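Cell division protein SepF (PDB 7AL1) tethers FtsZ to the membrane during archaeal cell division, binding both partners. Local coordinates at the interface of chains A and B. Residues are numbered along the deposited sequence; one frame, centred on the assembly and turned at random. Chains: chain A/B, Cell division protein SepF.

The interface of chains A and B. Residues chain A 14, 38, 85, 90-93; chain B 12-14, 38, 40, 85, 91.
Two copies of the SepF-family domain, the C-terminal part of the protein, pair about a two-fold axis in the deposited assembly, probably the dimer, by trading strand edges: the C-terminal strand 92-95 of chain A lies parallel to strand 13-17 of chain B. A:Ser92 grips its neighbour with both main-chain groups. The amide N of A:Ser92 donates a hydrogen bond to the carbonyl O of B:Tyr12 at 3.1 Å. A:Ser92 O accepts one from the amide N of B:Ile14 at 2.9 Å, bent modestly at the hydrogen. Both donors lie in the plane of the carbonyl they meet. B:Tyr12 itself is poorly ordered, with an incomplete side chain.

Beside this ladder B:Ile14 reaches into chain A. Its CG1 stands anti to its own carbonyl carbon (chi1 -64°) and the branch runs on extended, crossing A:Val91 and A:Pro38 obliquely. B:Ile14 CD1 touches A:Val91 CG1 at 3.7 Å. The same B:Ile14 CD1 lies 3.9 Å from A:Pro38 CG. With CG1 anti to the backbone N (chi1 175°), A:Val91 turns that methyl onto CG1 and CD1 of B:Ile14. A:Leu93 lies alongside, pointing the same way, A:Leu93 CD2 4.0 Å from B:Ile14 CB.

From the sheet behind, A:Ile85 meets B:Ile14 tip to tip, and A:Ile85 CD1 also meets B:Ile40 CD1 end-on at 3.8 Å. Across the axis A:Ile14 repeats the isoleucine's role, its CD1 packed against B:Val91, B:Pro38 and B:Ile85.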
loop_
_atom_site.group_PDB
_atom_site.type_symbol
_atom_site.label_atom_id
_atom_site.label_comp_id
_atom_site.label_asym_id
_atom_site.label_seq_id
_atom_site.Cartn_x
_atom_site.Cartn_y
_atom_site.Cartn_z
ATOM N N ILE A 14 -5.206 -7.980 1.506
ATOM C CA ILE A 14 -3.962 -7.340 1.144
ATOM C C ILE A 14 -2.929 -7.752 2.176
ATOM O O ILE A 14 -3.102 -7.497 3.374
ATOM C CB ILE A 14 -4.079 -5.818 1.091
ATOM C CG1 ILE A 14 -5.064 -5.422 -0.010
ATOM C CG2 ILE A 14 -2.706 -5.237 0.853
ATOM C CD1 ILE A 14 -5.412 -3.948 0.001
ATOM N N PRO A 38 -2.972 -8.771 -3.427
ATOM C CA PRO A 38 -1.914 -7.763 -3.438
ATOM C C PRO A 38 -1.013 -7.927 -2.227
ATOM O O PRO A 38 -1.443 -8.375 -1.156
ATOM C CB PRO A 38 -2.692 -6.443 -3.363
ATOM C CG PRO A 38 -4.080 -6.777 -3.798
ATOM C CD PRO A 38 -4.322 -8.185 -3.338
ATOM N N ILE A 85 4.241 -2.026 -3.680
ATOM C CA ILE A 85 3.007 -2.785 -3.791
ATOM C C ILE A 85 3.010 -3.619 -5.052
ATOM O O ILE A 85 3.275 -3.105 -6.147
ATOM C CB ILE A 85 1.735 -1.921 -3.699
ATOM C CG1 ILE A 85 0.511 -2.862 -3.690
ATOM C CG2 ILE A 85 1.669 -0.886 -4.777
ATOM C CD1 ILE A 85 -0.748 -2.251 -3.168
ATOM N N GLY A 90 -6.067 -8.407 -12.171
ATOM C CA GLY A 90 -7.402 -8.413 -11.619
ATOM C C GLY A 90 -7.627 -7.421 -10.498
ATOM O O GLY A 90 -8.782 -7.148 -10.144
ATOM N N VAL A 91 -6.554 -6.889 -9.916
ATOM C CA VAL A 91 -6.615 -5.771 -8.982
ATOM C C VAL A 91 -5.772 -4.657 -9.590
ATOM O O VAL A 91 -4.535 -4.707 -9.534
ATOM C CB VAL A 91 -6.097 -6.138 -7.580
ATOM C CG1 VAL A 91 -6.088 -4.894 -6.700
ATOM C CG2 VAL A 91 -6.922 -7.264 -6.969
ATOM N N SER A 92 -6.427 -3.634 -10.135
ATOM C CA SER A 92 -5.728 -2.554 -10.810
ATOM C C SER A 92 -5.327 -1.461 -9.825
ATOM O O SER A 92 -6.129 -1.056 -8.978
ATOM C CB SER A 92 -6.648 -1.896 -11.840
ATOM O OG SER A 92 -7.079 -2.817 -12.825
ATOM N N LEU A 93 -4.093 -0.975 -9.948
ATOM C CA LEU A 93 -3.668 0.245 -9.278
ATOM C C LEU A 93 -4.133 1.418 -10.119
ATOM O O LEU A 93 -4.004 1.410 -11.340
ATOM C CB LEU A 93 -2.149 0.265 -9.170
ATOM C CG LEU A 93 -1.566 -0.921 -8.431
ATOM C CD1 LEU A 93 -0.071 -0.807 -8.390
ATOM C CD2 LEU A 93 -2.113 -1.008 -7.016
ATOM N N TYR B 12 -10.540 -5.743 -7.477
ATOM C CA TYR B 12 -11.147 -4.446 -7.701
ATOM C C TYR B 12 -10.085 -3.414 -8.121
ATOM O O TYR B 12 -9.342 -3.630 -9.089
ATOM C CB TYR B 12 -11.859 -3.984 -6.425
ATOM N N GLU B 13 -10.100 -2.262 -7.463
ATOM C CA GLU B 13 -9.102 -1.228 -7.707
ATOM C C GLU B 13 -8.530 -0.755 -6.386
ATOM O O GLU B 13 -9.252 -0.615 -5.392
ATOM C CB GLU B 13 -9.698 -0.034 -8.454
ATOM C CG GLU B 13 -10.295 -0.399 -9.809
ATOM C CD GLU B 13 -10.658 0.819 -10.633
ATOM O OE1 GLU B 13 -10.986 1.863 -10.038
ATOM O OE2 GLU B 13 -10.613 0.726 -11.881
ATOM N N ILE B 14 -7.230 -0.501 -6.367
ATOM C CA ILE B 14 -6.571 0.157 -5.261
ATOM C C ILE B 14 -6.176 1.542 -5.734
ATOM O O ILE B 14 -5.423 1.684 -6.706
ATOM C CB ILE B 14 -5.341 -0.607 -4.773
ATOM C CG1 ILE B 14 -5.771 -1.968 -4.225
ATOM C CG2 ILE B 14 -4.642 0.226 -3.725
ATOM C CD1 ILE B 14 -4.606 -2.885 -3.917
ATOM N N PRO B 38 -9.752 0.094 -1.547
ATOM C CA PRO B 38 -8.658 0.553 -0.694
ATOM C C PRO B 38 -7.999 1.781 -1.295
ATOM O O PRO B 38 -7.959 1.962 -2.519
ATOM C CB PRO B 38 -7.692 -0.639 -0.696
ATOM C CG PRO B 38 -8.513 -1.811 -1.124
ATOM C CD PRO B 38 -9.534 -1.264 -2.078
ATOM N N ILE B 40 -4.351 3.988 -0.938
ATOM C CA ILE B 40 -3.026 4.315 -0.406
ATOM C C ILE B 40 -2.914 5.832 -0.459
ATOM O O ILE B 40 -2.843 6.424 -1.540
ATOM C CB ILE B 40 -1.891 3.612 -1.158
ATOM C CG1 ILE B 40 -2.032 2.086 -1.001
ATOM C CG2 ILE B 40 -0.567 4.109 -0.615
ATOM C CD1 ILE B 40 -1.118 1.269 -1.905
ATOM N N ILE B 85 -2.485 3.224 4.367
ATOM C CA ILE B 85 -3.470 2.470 3.610
ATOM C C ILE B 85 -4.782 2.411 4.360
ATOM O O ILE B 85 -4.815 2.055 5.545
ATOM C CB ILE B 85 -2.997 1.061 3.205
ATOM C CG1 ILE B 85 -4.075 0.431 2.297
ATOM C CG2 ILE B 85 -2.661 0.210 4.390
ATOM C CD1 ILE B 85 -3.605 -0.717 1.466
ATOM N N VAL B 91 -12.147 -5.865 2.606
ATOM C CA VAL B 91 -10.768 -6.083 2.188
ATOM C C VAL B 91 -9.923 -6.047 3.455
ATOM O O VAL B 91 -9.646 -4.964 3.991
ATOM C CB VAL B 91 -10.277 -5.029 1.180
ATOM C CG1 VAL B 91 -8.801 -5.260 0.880
ATOM C CG2 VAL B 91 -11.126 -5.045 -0.085
#